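PDB 5C04: putative peroxiredoxin MT2298, which probably reduces hydrogen peroxide and organic hydroperoxides to water and alcohols, using thiol electrons from mycoredoxin to protect the cell against oxidative stress. Local coordinates for residues A[115-120]-A[138-143]; A[10-15]-A[90-95]; A[6-11]-A[125-130]. The protein carries 1 engineered substitution. One frame throughout, in Å; residues are numbered along the deposited sequence.

Interaction 1: residues A[115-120]-A[138-143]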
ATOM      1  N   ALA A 115       7.084  -0.326  -8.267  1.00 18.70           N
ATOM      2  CA  ALA A 115       8.170  -1.011  -8.974  1.00 19.76           C
ATOM      3  C   ALA A 115       7.648  -1.464 -10.324  1.00 20.15           C
ATOM      4  O   ALA A 115       6.488  -1.905 -10.454  1.00 19.69           O
ATOM      5  CB  ALA A 115       8.683  -2.191  -8.171  1.00 19.71           C
ATOM      6  N   ASN A 116       8.508  -1.347 -11.346  1.00 20.65           N
ATOM      7  CA  ASN A 116       8.319  -2.059 -12.587  1.00 21.22           C
ATOM      8  C   ASN A 116       8.592  -3.536 -12.370  1.00 20.90           C
ATOM      9  O   ASN A 116       8.917  -3.969 -11.265  1.00 20.44           O
ATOM     10  CB  ASN A 116       9.245  -1.459 -13.681  1.00 22.89           C
ATOM     11  CG  ASN A 116       8.822  -0.056 -14.100  1.00 23.40           C
ATOM     12  OD1 ASN A 116       7.653   0.209 -14.297  1.00 25.06           O
ATOM     13  ND2 ASN A 116       9.789   0.847 -14.236  1.00 25.34           N
ATOM     14  N   ARG A 117       8.442  -4.319 -13.445  1.00 20.12           N
ATOM     15  CA  ARG A 117       8.646  -5.761 -13.372  1.00 20.08           C
ATOM     16  C   ARG A 117      10.132  -6.084 -13.534  1.00 20.30           C
ATOM     17  O   ARG A 117      10.581  -6.603 -14.570  1.00 21.08           O
ATOM     18  CB  ARG A 117       7.754  -6.485 -14.410  1.00 19.75           C
ATOM     19  CG  ARG A 117       6.278  -6.290 -14.120  1.00 19.51           C
ATOM     20  CD  ARG A 117       5.331  -7.181 -14.949  1.00 19.74           C
ATOM     21  NE  ARG A 117       3.989  -6.639 -14.814  1.00 19.68           N
ATOM     22  CZ  ARG A 117       3.215  -6.763 -13.739  1.00 19.26           C
ATOM     23  NH1 ARG A 117       3.568  -7.560 -12.754  1.00 19.17           N
ATOM     24  NH2 ARG A 117       2.085  -6.050 -13.656  1.00 19.60           N
ATOM     25  N   GLY A 118      10.887  -5.746 -12.503  1.00 20.63           N
ATOM     26  CA  GLY A 118      12.326  -5.984 -12.444  1.00 21.01           C
ATOM     27  C   GLY A 118      12.596  -7.354 -11.870  1.00 21.23           C
ATOM     28  O   GLY A 118      11.950  -7.789 -10.915  1.00 20.83           O
ATOM     29  N   THR A 119      13.565  -8.071 -12.437  1.00 22.74           N
ATOM     30  CA  THR A 119      13.932  -9.366 -11.898  1.00 22.32           C
ATOM     31  C   THR A 119      15.448  -9.482 -11.889  1.00 23.96           C
ATOM     32  O   THR A 119      16.096  -9.105 -12.862  1.00 25.60           O
ATOM     33  CB  THR A 119      13.419 -10.542 -12.755  1.00 22.41           C
ATOM     34  OG1 THR A 119      12.143 -10.240 -13.331  1.00 23.31           O
ATOM     35  CG2 THR A 119      13.393 -11.841 -11.939  1.00 22.59           C
ATOM     36  N   PHE A 120      15.981 -10.017 -10.814  1.00 23.50           N
ATOM     37  CA  PHE A 120      17.413 -10.237 -10.684  1.00 24.74           C
ATOM     38  C   PHE A 120      17.678 -11.584 -10.095  1.00 24.62           C
ATOM     39  O   PHE A 120      16.897 -12.120  -9.320  1.00 24.10           O
ATOM     40  CB  PHE A 120      18.013  -9.171  -9.765  1.00 25.60           C
ATOM     41  CG  PHE A 120      17.801  -7.789 -10.250  1.00 25.66           C
ATOM     42  CD1 PHE A 120      16.663  -7.097  -9.860  1.00 24.27           C
ATOM     43  CD2 PHE A 120      18.720  -7.155 -11.062  1.00 26.22           C
ATOM     44  CE1 PHE A 120      16.430  -5.825 -10.325  1.00 25.27           C
ATOM     45  CE2 PHE A 120      18.503  -5.880 -11.526  1.00 27.24           C
ATOM     46  CZ  PHE A 120      17.353  -5.200 -11.140  1.00 26.36           C
ATOM     47  N   GLU A 138       3.424  -5.480 -19.145  1.00 26.59           N
ATOM     48  CA  GLU A 138       4.045  -6.629 -19.751  1.00 27.42           C
ATOM     49  C   GLU A 138       4.054  -7.803 -18.769  1.00 25.35           C
ATOM     50  O   GLU A 138       3.799  -7.614 -17.573  1.00 26.17           O
ATOM     51  CB  GLU A 138       5.477  -6.301 -20.158  1.00 30.10           C
ATOM     52  CG  GLU A 138       5.574  -5.302 -21.307  1.00 32.54           C
ATOM     53  CD  GLU A 138       7.012  -5.082 -21.721  1.00 35.19           C
ATOM     54  OE1 GLU A 138       7.718  -4.321 -21.019  1.00 35.09           O
ATOM     55  OE2 GLU A 138       7.426  -5.673 -22.753  1.00 37.99           O
ATOM     56  N   VAL A 139       4.316  -8.993 -19.286  1.00 24.37           N
ATOM     57  CA  VAL A 139       4.418 -10.239 -18.523  1.00 24.36           C
ATOM     58  C   VAL A 139       5.768 -10.867 -18.775  1.00 25.05           C
ATOM     59  O   VAL A 139       6.161 -11.034 -19.932  1.00 26.12           O
ATOM     60  CB  VAL A 139       3.334 -11.269 -18.938  1.00 25.32           C
ATOM     61  CG1 VAL A 139       3.406 -12.524 -18.066  1.00 27.70           C
ATOM     62  CG2 VAL A 139       1.985 -10.620 -18.853  1.00 25.91           C
ATOM     63  N   ARG A 140       6.471 -11.276 -17.715  1.00 21.87           N
ATOM     64  CA  ARG A 140       7.798 -11.858 -17.854  1.00 23.01           C
ATOM     65  C   ARG A 140       7.731 -13.329 -18.253  1.00 23.44           C
ATOM     66  O   ARG A 140       6.721 -14.004 -18.013  1.00 24.21           O
ATOM     67  CB  ARG A 140       8.590 -11.673 -16.561  1.00 22.35           C
ATOM     68  CG  ARG A 140       8.918 -10.225 -16.299  1.00 21.99           C
ATOM     69  CD  ARG A 140       9.471 -10.032 -14.902  1.00 21.15           C
ATOM     70  NE  ARG A 140       8.393  -9.950 -13.939  1.00 20.22           N
ATOM     71  CZ  ARG A 140       8.537  -9.423 -12.724  1.00 19.82           C
ATOM     72  NH1 ARG A 140       9.741  -9.066 -12.284  1.00 20.59           N
ATOM     73  NH2 ARG A 140       7.473  -9.289 -11.956  1.00 18.86           N
ATOM     74  N   ASP A 141       8.816 -13.801 -18.871  1.00 24.37           N
ATOM     75  CA  ASP A 141       8.998 -15.193 -19.245  1.00 26.05           C
ATOM     76  C   ASP A 141       9.837 -15.879 -18.166  1.00 23.55           C
ATOM     77  O   ASP A 141      11.049 -15.689 -18.081  1.00 23.87           O
ATOM     78  CB  ASP A 141       9.708 -15.237 -20.604  1.00 28.71           C
ATOM     79  CG  ASP A 141       9.909 -16.638 -21.123  1.00 32.06           C
ATOM     80  OD1 ASP A 141       9.589 -17.610 -20.416  1.00 33.43           O
ATOM     81  OD2 ASP A 141      10.404 -16.737 -22.270  1.00 36.40           O
ATOM     82  N   GLN A 142       9.163 -16.642 -17.309  1.00 24.10           N
ATOM     83  CA  GLN A 142       9.810 -17.258 -16.166  1.00 23.20           C
ATOM     84  C   GLN A 142      10.811 -18.389 -16.519  1.00 24.91           C
ATOM     85  O   GLN A 142      11.634 -18.761 -15.712  1.00 24.60           O
ATOM     86  CB  GLN A 142       8.773 -17.695 -15.125  1.00 23.86           C
ATOM     87  CG  GLN A 142       7.911 -16.527 -14.650  1.00 22.82           C
ATOM     88  CD  GLN A 142       7.035 -16.825 -13.440  1.00 22.97           C
ATOM     89  OE1 GLN A 142       7.181 -17.853 -12.792  1.00 24.48           O
ATOM     90  NE2 GLN A 142       6.113 -15.920 -13.141  1.00 22.38           N
ATOM     91  N   ARG A 143      10.789 -18.834 -17.770  1.00 27.66           N
ATOM     92  CA  ARG A 143      11.846 -19.742 -18.237  1.00 28.61           C
ATOM     93  C   ARG A 143      13.256 -19.156 -18.085  1.00 27.78           C
ATOM     94  O   ARG A 143      14.223 -19.857 -17.826  1.00 29.80           O
ATOM     95  CB  ARG A 143      11.642 -20.113 -19.712  1.00 32.51           C
ATOM     96  CG  ARG A 143      10.300 -20.703 -20.088  1.00 34.13           C
ATOM     97  CD  ARG A 143      10.312 -21.012 -21.587  1.00 37.71           C
ATOM     98  NE  ARG A 143      10.641 -19.808 -22.363  1.00 39.90           N
ATOM     99  CZ  ARG A 143      11.232 -19.777 -23.558  1.00 43.78           C
ATOM    100  NH1 ARG A 143      11.570 -20.899 -24.197  1.00 43.98           N
ATOM    101  NH2 ARG A 143      11.476 -18.597 -24.128  1.00 44.07           N
TER

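Interaction 2: residues A[10-15]-A[90-95]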
ATOM      1  N   PRO A  10      22.650  -4.272  -4.397  1.00 34.36           N
ATOM      2  CA  PRO A  10      22.535  -3.448  -3.195  1.00 34.37           C
ATOM      3  C   PRO A  10      21.946  -4.231  -2.039  1.00 33.23           C
ATOM      4  O   PRO A  10      20.972  -4.961  -2.237  1.00 32.85           O
ATOM      5  CB  PRO A  10      21.601  -2.319  -3.640  1.00 33.83           C
ATOM      6  CG  PRO A  10      21.920  -2.153  -5.084  1.00 35.14           C
ATOM      7  CD  PRO A  10      22.194  -3.542  -5.593  1.00 34.32           C
ATOM      8  N   ASP A  11      22.493  -4.078  -0.834  1.00 34.55           N
ATOM      9  CA  ASP A  11      21.904  -4.763   0.314  1.00 34.79           C
ATOM     10  C   ASP A  11      20.587  -4.093   0.683  1.00 33.38           C
ATOM     11  O   ASP A  11      20.342  -2.916   0.392  1.00 35.35           O
ATOM     12  CB  ASP A  11      22.796  -4.748   1.566  1.00 39.91           C
ATOM     13  CG  ASP A  11      22.500  -5.938   2.527  1.00 42.69           C
ATOM     14  OD1 ASP A  11      21.661  -6.830   2.214  1.00 37.80           O
ATOM     15  OD2 ASP A  11      23.159  -5.996   3.598  1.00 48.53           O
ATOM     16  N   PHE A  12      19.747  -4.884   1.318  1.00 32.51           N
ATOM     17  CA  PHE A  12      18.511  -4.366   1.856  1.00 30.90           C
ATOM     18  C   PHE A  12      18.065  -5.184   3.038  1.00 31.28           C
ATOM     19  O   PHE A  12      18.415  -6.351   3.159  1.00 31.93           O
ATOM     20  CB  PHE A  12      17.395  -4.317   0.786  1.00 29.83           C
ATOM     21  CG  PHE A  12      17.022  -5.670   0.186  1.00 28.64           C
ATOM     22  CD1 PHE A  12      16.269  -6.593   0.899  1.00 28.42           C
ATOM     23  CD2 PHE A  12      17.416  -6.005  -1.108  1.00 29.55           C
ATOM     24  CE1 PHE A  12      15.924  -7.824   0.348  1.00 28.62           C
ATOM     25  CE2 PHE A  12      17.069  -7.228  -1.667  1.00 29.09           C
ATOM     26  CZ  PHE A  12      16.317  -8.138  -0.946  1.00 29.23           C
ATOM     27  N   THR A  13      17.258  -4.542   3.887  1.00 30.13           N
ATOM     28  CA  THR A  13      16.554  -5.223   4.957  1.00 31.05           C
ATOM     29  C   THR A  13      15.100  -4.770   4.909  1.00 28.92           C
ATOM     30  O   THR A  13      14.820  -3.576   5.113  1.00 31.80           O
ATOM     31  CB  THR A  13      17.138  -4.881   6.340  1.00 33.43           C
ATOM     32  OG1 THR A  13      18.565  -5.094   6.338  1.00 35.37           O
ATOM     33  CG2 THR A  13      16.489  -5.739   7.428  1.00 33.60           C
ATOM     34  N   LEU A  14      14.187  -5.713   4.668  1.00 27.51           N
ATOM     35  CA  LEU A  14      12.754  -5.394   4.528  1.00 25.76           C
ATOM     36  C   LEU A  14      11.896  -6.368   5.325  1.00 26.51           C
ATOM     37  O   LEU A  14      12.269  -7.508   5.581  1.00 27.63           O
ATOM     38  CB  LEU A  14      12.332  -5.447   3.039  1.00 24.49           C
ATOM     39  CG  LEU A  14      13.007  -4.454   2.091  1.00 25.29           C
ATOM     40  CD1 LEU A  14      12.630  -4.753   0.638  1.00 25.62           C
ATOM     41  CD2 LEU A  14      12.706  -2.989   2.403  1.00 26.13           C
ATOM     42  N   ARG A  15      10.706  -5.924   5.685  1.00 24.75           N
ATOM     43  CA  ARG A  15       9.734  -6.779   6.328  1.00 26.33           C
ATOM     44  C   ARG A  15       8.982  -7.700   5.374  1.00 25.87           C
ATOM     45  O   ARG A  15       8.501  -7.255   4.314  1.00 23.57           O
ATOM     46  CB  ARG A  15       8.698  -5.902   7.025  1.00 27.39           C
ATOM     47  CG  ARG A  15       9.264  -4.889   7.997  1.00 30.69           C
ATOM     48  CD  ARG A  15       9.151  -5.415   9.409  1.00 32.64           C
ATOM     49  NE  ARG A  15       9.752  -4.477  10.335  1.00 34.41           N
ATOM     50  CZ  ARG A  15      10.269  -4.820  11.502  1.00 34.47           C
ATOM     51  NH1 ARG A  15      10.258  -6.094  11.889  1.00 35.53           N
ATOM     52  NH2 ARG A  15      10.817  -3.892  12.265  1.00 36.59           N
ATOM     53  N   PRO A  90       8.475 -15.513   0.719  1.00 22.22           N
ATOM     54  CA  PRO A  90       8.430 -14.155   1.263  1.00 22.90           C
ATOM     55  C   PRO A  90       8.012 -13.100   0.242  1.00 22.69           C
ATOM     56  O   PRO A  90       8.550 -13.046  -0.871  1.00 21.90           O
ATOM     57  CB  PRO A  90       9.874 -13.884   1.725  1.00 24.05           C
ATOM     58  CG  PRO A  90      10.508 -15.234   1.809  1.00 25.15           C
ATOM     59  CD  PRO A  90       9.855 -16.059   0.755  1.00 23.46           C
ATOM     60  N   LEU A  91       7.046 -12.279   0.653  1.00 21.74           N
ATOM     61  CA  LEU A  91       6.673 -11.045  -0.033  1.00 20.80           C
ATOM     62  C   LEU A  91       7.192  -9.946   0.849  1.00 20.46           C
ATOM     63  O   LEU A  91       6.807  -9.884   2.033  1.00 20.98           O
ATOM     64  CB  LEU A  91       5.171 -10.921  -0.143  1.00 20.28           C
ATOM     65  CG  LEU A  91       4.490 -11.749  -1.238  1.00 21.88           C
ATOM     66  CD1 LEU A  91       4.443 -13.232  -0.951  1.00 23.58           C
ATOM     67  CD2 LEU A  91       3.062 -11.268  -1.437  1.00 22.20           C
ATOM     68  N   LEU A  92       8.083  -9.126   0.296  1.00 19.91           N
ATOM     69  CA  LEU A  92       8.762  -8.075   1.053  1.00 21.46           C
ATOM     70  C   LEU A  92       8.198  -6.714   0.765  1.00 20.41           C
ATOM     71  O   LEU A  92       7.796  -6.430  -0.368  1.00 19.54           O
ATOM     72  CB  LEU A  92      10.246  -8.045   0.745  1.00 22.51           C
ATOM     73  CG  LEU A  92      10.974  -9.365   0.920  1.00 22.80           C
ATOM     74  CD1 LEU A  92      12.458  -9.090   0.773  1.00 23.96           C
ATOM     75  CD2 LEU A  92      10.662 -10.051   2.242  1.00 23.55           C
ATOM     76  N   SER A  93       8.176  -5.862   1.803  1.00 20.01           N
ATOM     77  CA  SER A  93       7.549  -4.532   1.723  1.00 19.88           C
ATOM     78  C   SER A  93       8.550  -3.412   1.500  1.00 20.61           C
ATOM     79  O   SER A  93       9.289  -3.051   2.427  1.00 22.92           O
ATOM     80  CB  SER A  93       6.788  -4.243   3.015  1.00 19.87           C
ATOM     81  OG  SER A  93       5.663  -5.063   3.115  1.00 21.56           O
ATOM     82  N   ASP A  94       8.559  -2.857   0.290  1.00 19.99           N
ATOM     83  CA  ASP A  94       9.382  -1.700  -0.055  1.00 20.43           C
ATOM     84  C   ASP A  94       8.514  -0.428   0.153  1.00 19.73           C
ATOM     85  O   ASP A  94       8.332   0.385  -0.747  1.00 20.21           O
ATOM     86  CB  ASP A  94       9.884  -1.857  -1.511  1.00 20.95           C
ATOM     87  CG  ASP A  94      11.005  -0.882  -1.875  1.00 21.27           C
ATOM     88  OD1 ASP A  94      11.691  -0.324  -0.970  1.00 22.53           O
ATOM     89  OD2 ASP A  94      11.197  -0.643  -3.089  1.00 22.02           O
ATOM     90  N   PHE A  95       8.027  -0.295   1.384  1.00 21.18           N
ATOM     91  CA  PHE A  95       6.865   0.554   1.704  1.00 20.42           C
ATOM     92  C   PHE A  95       7.198   1.962   2.205  1.00 21.33           C
ATOM     93  O   PHE A  95       6.573   2.945   1.775  1.00 22.28           O
ATOM     94  CB  PHE A  95       6.027  -0.153   2.757  1.00 21.15           C
ATOM     95  CG  PHE A  95       4.934   0.699   3.359  1.00 20.41           C
ATOM     96  CD1 PHE A  95       3.764   0.927   2.651  1.00 20.08           C
ATOM     97  CD2 PHE A  95       5.062   1.216   4.638  1.00 21.57           C
ATOM     98  CE1 PHE A  95       2.759   1.704   3.179  1.00 20.19           C
ATOM     99  CE2 PHE A  95       4.071   1.998   5.171  1.00 20.91           C
ATOM    100  CZ  PHE A  95       2.926   2.231   4.443  1.00 21.25           C
TER
HETATM  101  O   HOH W   1       9.789  -3.320   5.104  1.00 25.84           O

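Interaction 3: residues A[6-11]-A[125-130]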
ATOM      1  N   GLY A   6      26.947  -8.185 -13.406  1.00 40.13           N
ATOM      2  CA  GLY A   6      28.272  -7.797 -12.979  1.00 43.00           C
ATOM      3  C   GLY A   6      28.280  -6.916 -11.759  1.00 43.44           C
ATOM      4  O   GLY A   6      29.226  -6.941 -10.973  1.00 46.45           O
ATOM      5  N   ALA A   7      27.220  -6.133 -11.582  1.00 43.25           N
ATOM      6  CA  ALA A   7      27.147  -5.221 -10.461  1.00 42.41           C
ATOM      7  C   ALA A   7      26.941  -5.983  -9.161  1.00 41.26           C
ATOM      8  O   ALA A   7      26.376  -7.080  -9.144  1.00 40.70           O
ATOM      9  CB  ALA A   7      26.014  -4.218 -10.663  1.00 42.44           C
ATOM     10  N   THR A   8      27.372  -5.376  -8.067  1.00 41.14           N
ATOM     11  CA  THR A   8      27.093  -5.902  -6.747  1.00 40.30           C
ATOM     12  C   THR A   8      25.656  -5.521  -6.410  1.00 37.49           C
ATOM     13  O   THR A   8      25.271  -4.355  -6.529  1.00 40.01           O
ATOM     14  CB  THR A   8      28.060  -5.337  -5.701  1.00 42.97           C
ATOM     15  OG1 THR A   8      29.400  -5.733  -6.041  1.00 45.09           O
ATOM     16  CG2 THR A   8      27.726  -5.848  -4.300  1.00 43.36           C
ATOM     17  N   ALA A   9      24.871  -6.515  -6.014  1.00 35.11           N
ATOM     18  CA  ALA A   9      23.468  -6.284  -5.612  1.00 33.84           C
ATOM     19  C   ALA A   9      23.396  -5.411  -4.353  1.00 34.81           C
ATOM     20  O   ALA A   9      23.980  -5.779  -3.336  1.00 36.68           O
ATOM     21  CB  ALA A   9      22.808  -7.614  -5.330  1.00 32.93           C
ATOM     22  N   PRO A  10      22.650  -4.272  -4.397  1.00 34.36           N
ATOM     23  CA  PRO A  10      22.535  -3.448  -3.195  1.00 34.37           C
ATOM     24  C   PRO A  10      21.946  -4.231  -2.039  1.00 33.23           C
ATOM     25  O   PRO A  10      20.972  -4.961  -2.237  1.00 32.85           O
ATOM     26  CB  PRO A  10      21.601  -2.319  -3.640  1.00 33.83           C
ATOM     27  CG  PRO A  10      21.920  -2.153  -5.084  1.00 35.14           C
ATOM     28  CD  PRO A  10      22.194  -3.542  -5.593  1.00 34.32           C
ATOM     29  N   ASP A  11      22.493  -4.078  -0.834  1.00 34.55           N
ATOM     30  CA  ASP A  11      21.904  -4.763   0.314  1.00 34.79           C
ATOM     31  C   ASP A  11      20.587  -4.093   0.683  1.00 33.38           C
ATOM     32  O   ASP A  11      20.342  -2.916   0.392  1.00 35.35           O
ATOM     33  CB  ASP A  11      22.796  -4.748   1.566  1.00 39.91           C
ATOM     34  CG  ASP A  11      22.500  -5.938   2.527  1.00 42.69           C
ATOM     35  OD1 ASP A  11      21.661  -6.830   2.214  1.00 37.80           O
ATOM     36  OD2 ASP A  11      23.159  -5.996   3.598  1.00 48.53           O
ATOM     37  N   SER A 125      27.898 -14.942  -4.005  1.00 40.35           N
ATOM     38  CA  SER A 125      28.849 -13.905  -3.627  1.00 43.78           C
ATOM     39  C   SER A 125      28.252 -12.496  -3.716  1.00 42.29           C
ATOM     40  O   SER A 125      28.962 -11.520  -3.517  1.00 42.48           O
ATOM     41  CB  SER A 125      30.093 -13.971  -4.516  1.00 47.64           C
ATOM     42  OG  SER A 125      29.818 -13.432  -5.801  1.00 50.39           O
ATOM     43  N   GLY A 126      26.961 -12.383  -4.033  1.00 40.44           N
ATOM     44  CA  GLY A 126      26.284 -11.082  -4.044  1.00 39.51           C
ATOM     45  C   GLY A 126      26.341 -10.309  -5.355  1.00 38.66           C
ATOM     46  O   GLY A 126      26.061  -9.104  -5.386  1.00 37.86           O
ATOM     47  N   ILE A 127      26.698 -10.992  -6.437  1.00 37.52           N
ATOM     48  CA  ILE A 127      26.835 -10.355  -7.735  1.00 36.61           C
ATOM     49  C   ILE A 127      25.589 -10.674  -8.562  1.00 35.31           C
ATOM     50  O   ILE A 127      25.111 -11.817  -8.570  1.00 35.38           O
ATOM     51  CB  ILE A 127      28.119 -10.853  -8.458  1.00 38.83           C
ATOM     52  CG1 ILE A 127      29.362 -10.561  -7.616  1.00 41.90           C
ATOM     53  CG2 ILE A 127      28.230 -10.236  -9.844  1.00 39.40           C
ATOM     54  CD1 ILE A 127      29.703  -9.096  -7.458  1.00 42.93           C
ATOM     55  N   ILE A 128      25.075  -9.660  -9.259  1.00 36.12           N
ATOM     56  CA  ILE A 128      23.931  -9.820 -10.176  1.00 34.51           C
ATOM     57  C   ILE A 128      24.396 -10.615 -11.399  1.00 35.93           C
ATOM     58  O   ILE A 128      25.369 -10.237 -12.066  1.00 36.48           O
ATOM     59  CB  ILE A 128      23.338  -8.448 -10.606  1.00 34.70           C
ATOM     60  CG1 ILE A 128      22.725  -7.751  -9.393  1.00 35.20           C
ATOM     61  CG2 ILE A 128      22.303  -8.606 -11.709  1.00 33.43           C
ATOM     62  CD1 ILE A 128      22.381  -6.293  -9.616  1.00 35.55           C
ATOM     63  N   ARG A 129      23.738 -11.743 -11.635  1.00 35.04           N
ATOM     64  CA  ARG A 129      24.072 -12.637 -12.753  1.00 34.69           C
ATOM     65  C   ARG A 129      22.989 -12.695 -13.823  1.00 33.93           C
ATOM     66  O   ARG A 129      23.209 -13.245 -14.913  1.00 34.42           O
ATOM     67  CB  ARG A 129      24.354 -14.039 -12.209  1.00 37.37           C
ATOM     68  CG  ARG A 129      25.550 -14.103 -11.264  1.00 40.04           C
ATOM     69  CD  ARG A 129      26.863 -13.733 -11.948  1.00 42.79           C
ATOM     70  NE  ARG A 129      27.991 -13.706 -11.010  1.00 47.23           N
ATOM     71  CZ  ARG A 129      29.216 -13.279 -11.317  1.00 50.34           C
ATOM     72  NH1 ARG A 129      29.492 -12.849 -12.547  1.00 51.39           N
ATOM     73  NH2 ARG A 129      30.180 -13.289 -10.393  1.00 53.46           N
ATOM     74  N   PHE A 130      21.804 -12.158 -13.497  1.00 30.43           N
ATOM     75  CA  PHE A 130      20.704 -12.044 -14.424  1.00 29.07           C
ATOM     76  C   PHE A 130      19.981 -10.752 -14.045  1.00 29.27           C
ATOM     77  O   PHE A 130      19.858 -10.448 -12.848  1.00 29.75           O
ATOM     78  CB  PHE A 130      19.756 -13.246 -14.287  1.00 28.67           C
ATOM     79  CG  PHE A 130      18.495 -13.113 -15.078  1.00 27.85           C
ATOM     80  CD1 PHE A 130      18.443 -13.407 -16.430  1.00 28.07           C
ATOM     81  CD2 PHE A 130      17.325 -12.662 -14.469  1.00 27.44           C
ATOM     82  CE1 PHE A 130      17.262 -13.285 -17.154  1.00 27.28           C
ATOM     83  CE2 PHE A 130      16.170 -12.517 -15.188  1.00 26.28           C
ATOM     84  CZ  PHE A 130      16.117 -12.794 -16.525  1.00 27.62           C
TER
HETATM   85  O   HOH W   2      25.073  -8.279  -2.732  1.00 39.22           O

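Interaction 1: residues A[115-120]-A[138-143]
Arg-140 lays the flat of its guanidinium against Arg-117 at the start of strand 117-120, and this is the tight, buried part of the contact. Arg-117 CB sits over the centre of the Arg-140 guanidinium, 3.5 Å from Arg-140 CZ. A bend in the Arg-140 chain (chi3 -82°) turns the group onto the strand. There Arg-140 NH1 donates a hydrogen bond to Thr-119 OG1 at 2.9 Å, the hydroxyl tilted 21° out of the guanidinium plane. Gly-118 O lies at the guanidinium edge, in its plane, 2.9 Å from Arg-140 NH1. The two guanidinium planes stand 63° apart, and Arg-117 NH1 comes within 4.3 Å of Arg-140 NH2. Glu-49 OE1 forms salt bridges with both of these nitrogens and probably offsets the like charges, while Phe-37 O also takes Arg-140 NH2 and Glu-132 binds the Thr-119 hydroxyl. Arg-117, extended from CG to NE, brings its NE 2.9 Å from Glu-138 O, and its NH2 is hydrogen-bonded to Pro-136 O.

The solvent side is looser and belongs to Glu-138. This residue is partly exposed, and only its backbone carbonyl comes close to Arg-117; its side chain keeps its distance from strand 117-120 and turns back to Gln-135 N.

The side chain of Arg-117 approaches that of Cys-46, the probable catalytic cysteine, to about 3 Å between nearest atoms. An arginine placed beside this cysteine, salt-bridged to a glutamate that a second arginine shares, is consistent with the active site of peroxiredoxins.

Interaction 2: residues A[10-15]-A[90-95]
Arg-15 and Ser-93 join two short strands of the central mixed sheet in a brief, steeply crossed backbone contact, flanked by the apolar side chains of Phe-12, Leu-14 and Leu-92. The axes of strands 13-15 and 91-93 make an angle of 106°, so the backbones meet at one point instead of running along each other.

At that point Ser-93 N donates to Arg-15 O at 2.9 Å. The same oxygen lies 3.4 Å from Leu-92 CA in a CA-H...O contact. A direct return bond is replaced by a water, which accepts from Arg-15 N at 2.8 Å and donates to Ser-93 O at 2.7 Å, bridging the two backbones where they diverge.

Leu-14 packs beside this bridge. Its CG is anti to its carbonyl carbon (chi1 -62°), and its CD2 reaches to 3.4 Å from Ser-93 O. Leu-14 CB meets Leu-92 CB at 4.0 Å, the two side chains crossing at about a right angle. Phe-12 adds one ring carbon, CE1, 3.7 Å from Leu-92 CD1. Arg-15, by contrast, carries its guanidinium away from strand 91-93, toward Gln-19 O.

Beyond the pair, strand 91-93 lies parallel to strand 65-71, whose Ile-70 packs on Phe-12 and Leu-92, while strand 13-16 pairs antiparallel with strand 21-23. Pro-75 and His-78 of helix 75-85 pack against Ser-93, and Trp-81 of the same helix packs against Leu-91.

Interaction 3: residues A[6-11]-A[125-130]
Thr-8 and Ile-127 form a single backbone bridge that ties the N-terminal segment 6-11 to the turn opening strand 128-134, an attachment at the edge of the thioredoxin-like sheet and away from the catalytic cysteine. Their CA atoms are 4.6 Å apart, and bonds lie on either side of the bridge. Ala-9 N donates to Gly-126 O at 2.9 Å, and Ile-128 N donates to Ala-7 O at 2.9 Å. A third bond, from Gly-6 N to Ile-128 O, is also 2.9 Å long.

Both glycines take positive phi values, Gly-6 at 108° and Gly-126 at 89°, a conformation in which a beta carbon would collide with the carbonyl oxygen of the residue before. Gly-126 O serves twice, since a water donates to it and to Ala-9 O and so closes a small ring beside the Ala-9 bond.

The side chains fill in around the backbone. Ile-127 CG2 lies 3.6 Å from Gly-6 O and covers the centre of a face of the Arg-129 guanidinium, which pairs with Asp-123. Ile-127 CD1 meets Thr-8 OG1 at 3.7 Å. Ile-128 brings CG1 to 4.1 Å from Ala-9 CB, and Phe-120 of the adjacent strand packs on the same isoleucine. Next along the strand, Arg-129 and Phe-130 both face Val-121 in a classic beta bulge.

All three direct hydrogen bonds are main-chain to main-chain, so the attachment probably depends more on backbone conformation, including that of the two glycines, than on side-chain identity. The side chains add a small apolar contact of Ala-7 and Ala-9 with Ile-128, buried at Ala-9 and Ile-128, whereas Thr-8 is exposed and Ile-127 partly exposed.

All three contacts reach the one mixed sheet of the thioredoxin-like fold, with centres 16 to 17 Å apart. Interactions 2 and 3 start from the same N-terminal stretch, sharing Pro-10 and Asp-11: it first meets the turn before strand 128-134, then continues to strand 91-93. Interaction 2 closes before interaction 1 opens, and the two lie on opposite sides of the chain's centre, their nearest atoms about 6 Å apart. Interactions 1 and 3 alternate along the chain and touch where neighbouring strands 114-122 and 128-134 pack, Phe-120 CB lying 3.8 Å from Phe-130 O. Interaction 1 lies beside the probable active site, while the other two join the N-terminal segment to the sheet.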